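Local coordinates for uncharacterized protein (Legionella longbeachae NSW150, PDB 4JZA) that probably removes the 3-phosphate from the lipid phosphatidylinositol 3-phosphate, acting as a bacterial phosphoinositide phosphatase in the interaction with the host, at residues H99-I110 with R649-F660; R43-S51 with E607-E617. One frame throughout, in Å; residues are numbered along the deposited sequence.

Contact 1: H99-I110 with R649-F660; sequences HKELERFTAKLI and RAATDNEVKNIF
His99 reaches across from helix 95-116 and meets Asp653 head-on, its NE2 giving a hydrogen bond to OD1 at 2.7 Å; OD1 lies in the plane of the imidazole, and NE2 comes to it from the syn side of the carboxylate. With CG anti to the backbone N (chi1 -159°), the ring is swung out from the helix toward the turn that carries Asp653. Its other nitrogen, ND1, donates to Glu103 OE2 at 2.8 Å, one helical turn along, so two carboxylates fix the rotation of the ring. Imidazole suits this place because its two ring nitrogens can each present an N-H in the ring plane, in diverging directions; with both donating, the ring is probably protonated. Arg649 lies over one face, CD 4.0 Å from the ring centroid in a CH-pi contact. Its guanidinium plane is turned 36° from the ring, and its NH2 is occupied by Asn658 O, which lies in the guanidinium plane, and by Asp653 OD1, to which it makes a salt bridge whose hydrogen bond is weak. The architecture is a helix from a bundle packed against an irregular segment: helix 643-652 ends in a type I turn, Thr652 to Glu655, and the chain folds back along helix 95-116. Further down that helix the contact becomes apolar. Leu102 and Ile659 cross at about a right angle, CG to CG2 at 3.9 Å, the branched ends supplying compact bulk in a buried place. Phe660 starts away from the helix but brings its distal ring atoms back. The ring edge, at CE1, faces Glu103 O at 3.4 Å, while CE2 meets Ile110 CD1 at 3.6 Å. Thr106 turns its hydroxyl to Leu102 O, satisfying it within the helix, and its methyl CG2 touches Val656 CG1 at 3.8 Å.

Contact 2: R43-S51 with E607-E617; sequences RSFARRVDS and EHAGQNAPGSE
Ser44 and Gly615 bring the two backbones to within 3.9 Å, measured between their CA atoms. Gly615 takes the third position of a type II turn running from Ala613 to Ser616, where phi is positive (91°), and a side chain there would also collide with the helix. Proline is equally apt just before it, since the second position of such a turn matches the phi its ring imposes. The carbonyl between them, Pro614 O, is satisfied by Arg48, whose NH1 donates at 3.0 Å with the carbonyl oxygen tilted 29° out of the guanidinium plane. The bend at chi2 carries this group back along the turn, so that Ala613 CB covers one face. NE of the buried group bonds Asp653 O, and NH1 also forms a salt bridge with Glu133, whose OE1 in addition takes Ser51 OG. The same Ser51 OG lies 3.4 Å from Pro614 CD, a small polar side chain fitting beside the proline ring. Nearer the start of the helix, Ser44 OG donates to Glu617 OE1 at 2.8 Å, approaching nearly along the C-O axis. The second oxygen, OE2, faces Arg47 as a salt bridge and appears to accept from Gly615 N, but it is modelled too close to Arg47 for its position to be trusted. Arg47 also lays one face of its guanidinium over Pro614 CB. Arg43 NH2 meets Glu607 OE2 at 2.6 Å in a salt bridge whose hydrogen bond is weak (118°), so the attraction is probably largely one of charge. Helix 41-62 thus has the end of helix 604-612 and its turn against one side and helix 95-116 against another, while helix 122-140 touches Pro614 and strand 144-150 lies beside Glu607.

In the fold
The contact centres lie about 12 Å apart, and about 13 and 14 Å from the centre of the chain. Their segments alternate along the sequence: 43-51 and 99-110 come early, 607-617 and 649-660 more than 500 residues later. Helices 41-62 and 95-116 pack side by side, so contacts 1 and 2 cover neighbouring helices with two late segments close together in sequence. The segments also meet each other: Asn654 packs on Ser616, and Arg48 bridges the two contacts. Between the early and the late segments the chain builds most of the mixed sheet, including strand 545-549. The loop after this strand carries a CX5R sequence like that of cysteine phosphatases, so both contacts join the chain's early helices to the region following the probable catalytic core.

Contact 1: H99-I110 with R649-F660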
# COMPACT_ATOMS: atom_id res chain seq x y z
N HIS A 99 -14.50 12.85 -7.01
CA HIS A 99 -13.65 12.54 -5.88
C HIS A 99 -14.53 12.31 -4.67
O HIS A 99 -14.21 11.50 -3.79
CB HIS A 99 -12.54 13.58 -5.60
CG HIS A 99 -11.42 13.01 -4.79
ND1 HIS A 99 -11.47 12.93 -3.41
CD2 HIS A 99 -10.31 12.34 -5.17
CE1 HIS A 99 -10.41 12.27 -2.97
NE2 HIS A 99 -9.69 11.90 -4.01
N LYS A 100 -15.68 12.96 -4.65
CA LYS A 100 -16.54 12.86 -3.50
C LYS A 100 -17.22 11.52 -3.53
O LYS A 100 -17.15 10.79 -2.55
CB LYS A 100 -17.54 14.01 -3.40
CG LYS A 100 -18.18 14.10 -2.03
CD LYS A 100 -18.92 15.41 -1.79
CE LYS A 100 -19.33 15.54 -0.32
NZ LYS A 100 -19.76 16.93 0.03
N GLU A 101 -17.82 11.15 -4.64
CA GLU A 101 -18.31 9.78 -4.81
C GLU A 101 -17.26 8.69 -4.45
O GLU A 101 -17.55 7.72 -3.76
CB GLU A 101 -18.79 9.57 -6.25
CG GLU A 101 -20.11 10.26 -6.57
CD GLU A 101 -21.15 9.96 -5.50
OE1 GLU A 101 -21.36 8.75 -5.16
OE2 GLU A 101 -21.71 10.94 -4.96
N LEU A 102 -16.02 8.86 -4.89
CA LEU A 102 -15.00 7.93 -4.46
C LEU A 102 -14.85 7.93 -2.98
O LEU A 102 -14.70 6.86 -2.42
CB LEU A 102 -13.64 8.24 -5.10
CG LEU A 102 -12.40 7.47 -4.58
CD1 LEU A 102 -12.58 5.97 -4.74
CD2 LEU A 102 -11.15 7.90 -5.31
N GLU A 103 -14.82 9.10 -2.34
CA GLU A 103 -14.62 9.14 -0.87
C GLU A 103 -15.79 8.40 -0.20
O GLU A 103 -15.60 7.63 0.75
CB GLU A 103 -14.53 10.56 -0.35
CG GLU A 103 -13.23 11.32 -0.64
CD GLU A 103 -13.31 12.86 -0.39
OE1 GLU A 103 -14.18 13.30 0.36
OE2 GLU A 103 -12.49 13.67 -0.89
N ARG A 104 -17.00 8.58 -0.74
CA ARG A 104 -18.18 7.97 -0.16
C ARG A 104 -18.15 6.46 -0.27
O ARG A 104 -18.50 5.79 0.67
CB ARG A 104 -19.44 8.46 -0.87
CG ARG A 104 -19.98 9.81 -0.42
CD ARG A 104 -21.39 10.07 -0.98
NE ARG A 104 -21.88 11.40 -0.59
CZ ARG A 104 -22.02 12.45 -1.40
NH1 ARG A 104 -21.70 12.36 -2.69
NH2 ARG A 104 -22.48 13.60 -0.91
N PHE A 105 -17.80 5.96 -1.44
CA PHE A 105 -17.76 4.52 -1.72
C PHE A 105 -16.69 3.86 -0.86
O PHE A 105 -16.90 2.78 -0.28
CB PHE A 105 -17.55 4.27 -3.22
CG PHE A 105 -17.19 2.85 -3.55
CD1 PHE A 105 -18.17 1.91 -3.78
CD2 PHE A 105 -15.84 2.45 -3.61
CE1 PHE A 105 -17.82 0.60 -4.06
CE2 PHE A 105 -15.49 1.14 -3.88
CZ PHE A 105 -16.48 0.21 -4.09
N THR A 106 -15.56 4.52 -0.74
CA THR A 106 -14.47 3.94 -0.01
C THR A 106 -14.85 3.83 1.50
O THR A 106 -14.67 2.80 2.14
CB THR A 106 -13.16 4.76 -0.28
OG1 THR A 106 -12.93 4.90 -1.70
CG2 THR A 106 -11.98 4.06 0.34
N ALA A 107 -15.39 4.92 2.05
CA ALA A 107 -15.82 4.94 3.47
C ALA A 107 -16.82 3.84 3.77
O ALA A 107 -16.77 3.27 4.83
CB ALA A 107 -16.44 6.27 3.82
N LYS A 108 -17.74 3.57 2.83
CA LYS A 108 -18.63 2.45 2.98
C LYS A 108 -17.90 1.14 3.15
O LYS A 108 -18.29 0.38 3.98
CB LYS A 108 -19.59 2.34 1.83
CG LYS A 108 -20.74 3.31 1.96
CD LYS A 108 -21.73 3.02 0.84
CE LYS A 108 -22.83 4.05 0.74
NZ LYS A 108 -23.31 4.17 -0.67
N LEU A 109 -16.85 0.89 2.38
CA LEU A 109 -16.12 -0.37 2.50
C LEU A 109 -15.36 -0.46 3.79
O LEU A 109 -15.32 -1.52 4.41
CB LEU A 109 -15.12 -0.58 1.38
CG LEU A 109 -15.64 -0.60 -0.06
CD1 LEU A 109 -14.54 -1.10 -0.95
CD2 LEU A 109 -16.85 -1.45 -0.31
N ILE A 110 -14.71 0.64 4.15
CA ILE A 110 -13.86 0.67 5.35
C ILE A 110 -14.72 0.35 6.57
O ILE A 110 -14.30 -0.35 7.49
CB ILE A 110 -13.21 2.07 5.43
CG1 ILE A 110 -12.14 2.17 4.40
CG2 ILE A 110 -12.58 2.39 6.78
CD1 ILE A 110 -11.99 3.60 3.95
N ARG A 649 -3.76 15.08 -7.21
CA ARG A 649 -4.91 14.48 -6.55
C ARG A 649 -5.02 13.02 -6.98
O ARG A 649 -5.24 12.11 -6.13
CB ARG A 649 -6.20 15.27 -6.94
CG ARG A 649 -7.57 14.90 -6.33
CD ARG A 649 -7.59 14.97 -4.82
NE ARG A 649 -7.11 13.72 -4.27
CZ ARG A 649 -7.04 13.40 -2.98
NH1 ARG A 649 -7.45 14.23 -2.04
NH2 ARG A 649 -6.56 12.21 -2.66
N ALA A 650 -4.87 12.76 -8.27
CA ALA A 650 -5.06 11.38 -8.75
C ALA A 650 -3.90 10.49 -8.24
O ALA A 650 -4.12 9.36 -7.90
CB ALA A 650 -5.21 11.32 -10.24
N ALA A 651 -2.70 11.04 -8.09
CA ALA A 651 -1.59 10.29 -7.53
C ALA A 651 -1.86 9.98 -6.07
O ALA A 651 -1.64 8.87 -5.62
CB ALA A 651 -0.33 11.09 -7.63
N THR A 652 -2.33 10.97 -5.33
CA THR A 652 -2.46 10.82 -3.89
C THR A 652 -3.46 9.71 -3.50
O THR A 652 -3.31 9.12 -2.41
CB THR A 652 -2.87 12.16 -3.28
OG1 THR A 652 -1.80 13.09 -3.44
CG2 THR A 652 -3.15 11.99 -1.83
N ASP A 653 -4.41 9.45 -4.41
CA ASP A 653 -5.44 8.39 -4.29
C ASP A 653 -4.90 6.96 -4.27
O ASP A 653 -5.69 6.03 -4.21
CB ASP A 653 -6.43 8.43 -5.49
CG ASP A 653 -7.45 9.61 -5.44
OD1 ASP A 653 -7.55 10.35 -4.41
OD2 ASP A 653 -8.16 9.78 -6.49
N ASN A 654 -3.60 6.74 -4.37
CA ASN A 654 -3.09 5.41 -4.44
C ASN A 654 -3.14 4.77 -3.08
O ASN A 654 -3.36 3.56 -2.99
CB ASN A 654 -1.68 5.39 -4.93
CG ASN A 654 -0.74 6.05 -3.97
OD1 ASN A 654 -1.03 7.11 -3.45
ND2 ASN A 654 0.37 5.45 -3.74
N GLU A 655 -2.94 5.55 -2.03
CA GLU A 655 -3.02 5.06 -0.62
C GLU A 655 -4.52 5.27 -0.14
O GLU A 655 -5.06 6.37 -0.26
CB GLU A 655 -1.99 5.80 0.27
CG GLU A 655 -0.55 5.27 0.34
CD GLU A 655 -0.40 4.08 1.33
OE1 GLU A 655 0.70 3.71 1.73
OE2 GLU A 655 -1.38 3.45 1.74
N VAL A 656 -5.21 4.21 0.31
CA VAL A 656 -6.61 4.35 0.75
C VAL A 656 -6.76 5.44 1.82
O VAL A 656 -7.69 6.25 1.77
CB VAL A 656 -7.17 3.02 1.27
CG1 VAL A 656 -8.60 3.12 1.72
CG2 VAL A 656 -7.16 2.00 0.17
N LYS A 657 -5.81 5.51 2.75
CA LYS A 657 -5.90 6.52 3.80
C LYS A 657 -5.86 7.91 3.22
O LYS A 657 -6.42 8.79 3.81
CB LYS A 657 -4.83 6.38 4.86
CG LYS A 657 -3.42 6.60 4.40
CD LYS A 657 -2.49 6.28 5.58
CE LYS A 657 -1.20 7.09 5.64
NZ LYS A 657 -0.11 6.56 4.78
N ASN A 658 -5.24 8.10 2.07
CA ASN A 658 -5.17 9.44 1.51
C ASN A 658 -6.30 9.78 0.59
O ASN A 658 -6.33 10.87 0.03
CB ASN A 658 -3.86 9.71 0.83
CG ASN A 658 -2.69 9.63 1.76
OD1 ASN A 658 -2.78 9.82 2.97
ND2 ASN A 658 -1.59 9.34 1.21
N ILE A 659 -7.24 8.87 0.42
CA ILE A 659 -8.43 9.22 -0.29
C ILE A 659 -9.15 10.29 0.57
O ILE A 659 -9.77 11.21 0.03
CB ILE A 659 -9.24 7.94 -0.59
CG1 ILE A 659 -8.40 7.10 -1.57
CG2 ILE A 659 -10.63 8.22 -1.15
CD1 ILE A 659 -9.19 6.10 -2.39
N PHE A 660 -8.98 10.22 1.89
CA PHE A 660 -9.60 11.19 2.85
C PHE A 660 -8.73 12.41 3.23
O PHE A 660 -8.99 13.10 4.20
CB PHE A 660 -10.13 10.44 4.08
CG PHE A 660 -10.95 9.28 3.68
CD1 PHE A 660 -12.27 9.49 3.24
CD2 PHE A 660 -10.38 8.04 3.55
CE1 PHE A 660 -13.03 8.45 2.78
CE2 PHE A 660 -11.13 6.99 3.09
CZ PHE A 660 -12.46 7.20 2.70

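Contact 2: R43-S51 with E607-E617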
# COMPACT_ATOMS: atom_id res chain seq x y z
N ARG A 43 -12.66 7.95 -16.18
CA ARG A 43 -11.96 6.66 -16.29
C ARG A 43 -11.21 6.33 -14.99
O ARG A 43 -11.36 5.25 -14.46
CB ARG A 43 -10.98 6.63 -17.50
CG ARG A 43 -10.44 5.21 -17.78
CD ARG A 43 -9.49 5.11 -18.98
NE ARG A 43 -8.10 5.27 -18.56
CZ ARG A 43 -7.19 4.31 -18.57
NH1 ARG A 43 -7.47 3.08 -18.97
NH2 ARG A 43 -5.97 4.58 -18.17
N SER A 44 -10.43 7.28 -14.47
CA SER A 44 -9.65 7.02 -13.25
C SER A 44 -10.56 6.70 -12.06
O SER A 44 -10.23 5.87 -11.21
CB SER A 44 -8.67 8.18 -12.96
OG SER A 44 -7.65 8.21 -13.99
N PHE A 45 -11.73 7.29 -12.08
CA PHE A 45 -12.73 7.06 -11.03
C PHE A 45 -13.29 5.63 -11.08
O PHE A 45 -13.32 4.91 -10.08
CB PHE A 45 -13.83 8.11 -11.15
CG PHE A 45 -15.03 7.78 -10.38
CD1 PHE A 45 -15.08 8.06 -9.04
CD2 PHE A 45 -16.10 7.18 -10.99
CE1 PHE A 45 -16.19 7.72 -8.32
CE2 PHE A 45 -17.20 6.84 -10.27
CZ PHE A 45 -17.23 7.12 -8.94
N ALA A 46 -13.74 5.20 -12.23
CA ALA A 46 -14.19 3.83 -12.36
C ALA A 46 -13.07 2.83 -12.05
O ALA A 46 -13.32 1.76 -11.51
CB ALA A 46 -14.72 3.60 -13.76
N ARG A 47 -11.83 3.14 -12.42
CA ARG A 47 -10.75 2.18 -12.20
C ARG A 47 -10.54 2.02 -10.73
O ARG A 47 -10.37 0.90 -10.28
CB ARG A 47 -9.41 2.51 -12.89
CG ARG A 47 -9.43 2.43 -14.40
CD ARG A 47 -8.07 2.81 -15.01
NE ARG A 47 -7.42 1.54 -15.29
CZ ARG A 47 -6.18 1.19 -14.95
NH1 ARG A 47 -5.30 2.01 -14.37
NH2 ARG A 47 -5.79 -0.03 -15.24
N ARG A 48 -10.61 3.12 -9.99
CA ARG A 48 -10.33 3.07 -8.54
C ARG A 48 -11.45 2.39 -7.80
O ARG A 48 -11.19 1.57 -6.92
CB ARG A 48 -10.11 4.45 -7.95
CG ARG A 48 -9.33 4.46 -6.65
CD ARG A 48 -7.87 4.72 -6.90
NE ARG A 48 -7.09 4.36 -5.75
CZ ARG A 48 -6.76 3.12 -5.45
NH1 ARG A 48 -7.11 2.14 -6.25
NH2 ARG A 48 -6.07 2.85 -4.35
N VAL A 49 -12.68 2.72 -8.14
CA VAL A 49 -13.80 2.01 -7.57
C VAL A 49 -13.63 0.52 -7.80
O VAL A 49 -13.69 -0.28 -6.86
CB VAL A 49 -15.16 2.48 -8.13
CG1 VAL A 49 -16.27 1.56 -7.68
CG2 VAL A 49 -15.48 3.88 -7.65
N ASP A 50 -13.41 0.14 -9.05
CA ASP A 50 -13.35 -1.27 -9.43
C ASP A 50 -12.23 -1.96 -8.70
O ASP A 50 -12.40 -3.04 -8.17
CB ASP A 50 -13.22 -1.39 -10.96
CG ASP A 50 -13.10 -2.84 -11.47
OD1 ASP A 50 -14.02 -3.68 -11.32
OD2 ASP A 50 -12.07 -3.14 -12.07
N SER A 51 -11.09 -1.34 -8.62
CA SER A 51 -9.95 -2.00 -7.97
C SER A 51 -10.18 -2.25 -6.48
O SER A 51 -9.71 -3.25 -5.96
CB SER A 51 -8.67 -1.17 -8.16
OG SER A 51 -7.54 -1.93 -7.83
N GLU A 607 0.05 6.73 -16.44
CA GLU A 607 -0.53 5.41 -16.55
C GLU A 607 0.31 4.35 -15.89
O GLU A 607 -0.20 3.43 -15.21
CB GLU A 607 -0.74 5.05 -18.02
CG GLU A 607 -1.78 5.95 -18.64
CD GLU A 607 -3.19 5.60 -18.18
OE1 GLU A 607 -4.07 6.54 -18.13
OE2 GLU A 607 -3.41 4.38 -17.88
N HIS A 608 1.60 4.49 -16.05
CA HIS A 608 2.54 3.57 -15.42
C HIS A 608 2.38 3.63 -13.91
O HIS A 608 2.16 2.62 -13.29
CB HIS A 608 3.97 3.88 -15.84
CG HIS A 608 4.94 2.80 -15.51
ND1 HIS A 608 5.88 2.93 -14.52
CD2 HIS A 608 5.11 1.57 -16.04
CE1 HIS A 608 6.61 1.83 -14.46
NE2 HIS A 608 6.15 0.99 -15.37
N ALA A 609 2.40 4.82 -13.33
CA ALA A 609 1.97 4.97 -11.91
C ALA A 609 0.61 4.33 -11.58
O ALA A 609 0.42 3.73 -10.51
CB ALA A 609 1.94 6.43 -11.52
N GLY A 610 -0.37 4.51 -12.45
CA GLY A 610 -1.73 3.94 -12.20
C GLY A 610 -1.74 2.45 -12.01
O GLY A 610 -2.53 1.90 -11.24
N GLN A 611 -0.87 1.76 -12.71
CA GLN A 611 -0.84 0.34 -12.59
C GLN A 611 -0.49 -0.14 -11.17
O GLN A 611 -0.80 -1.26 -10.81
CB GLN A 611 0.14 -0.24 -13.57
CG GLN A 611 -0.27 -0.09 -15.03
CD GLN A 611 0.83 -0.56 -15.97
OE1 GLN A 611 2.02 -0.31 -15.77
NE2 GLN A 611 0.44 -1.24 -16.98
N ASN A 612 0.20 0.70 -10.42
CA ASN A 612 0.45 0.47 -9.00
C ASN A 612 -0.80 0.50 -8.13
O ASN A 612 -0.92 -0.28 -7.20
CB ASN A 612 1.51 1.43 -8.47
CG ASN A 612 2.89 1.11 -8.99
OD1 ASN A 612 3.59 0.29 -8.42
ND2 ASN A 612 3.28 1.75 -10.06
N ALA A 613 -1.70 1.44 -8.40
CA ALA A 613 -3.02 1.45 -7.80
C ALA A 613 -4.03 1.98 -8.81
O ALA A 613 -4.17 3.18 -8.94
CB ALA A 613 -3.02 2.30 -6.55
N PRO A 614 -4.78 1.02 -9.50
CA PRO A 614 -5.57 1.60 -10.61
C PRO A 614 -6.57 2.68 -10.22
O PRO A 614 -7.24 2.59 -9.21
CB PRO A 614 -6.33 0.40 -11.16
CG PRO A 614 -5.38 -0.71 -11.00
CD PRO A 614 -4.95 -0.51 -9.60
N GLY A 615 -6.66 3.70 -11.08
CA GLY A 615 -7.40 4.91 -10.82
C GLY A 615 -6.55 5.99 -10.18
O GLY A 615 -7.01 7.07 -9.88
N SER A 616 -5.28 5.69 -10.02
CA SER A 616 -4.34 6.58 -9.37
C SER A 616 -3.40 7.14 -10.41
O SER A 616 -2.23 7.37 -10.14
CB SER A 616 -3.57 5.86 -8.29
OG SER A 616 -4.39 5.66 -7.17
N GLU A 617 -3.92 7.34 -11.61
CA GLU A 617 -3.09 7.74 -12.71
C GLU A 617 -2.89 9.23 -12.67
O GLU A 617 -3.68 10.00 -13.18
CB GLU A 617 -3.78 7.38 -14.02
CG GLU A 617 -3.83 5.89 -14.29
CD GLU A 617 -5.10 5.24 -13.79
OE1 GLU A 617 -6.13 5.91 -13.77
OE2 GLU A 617 -5.06 4.05 -13.43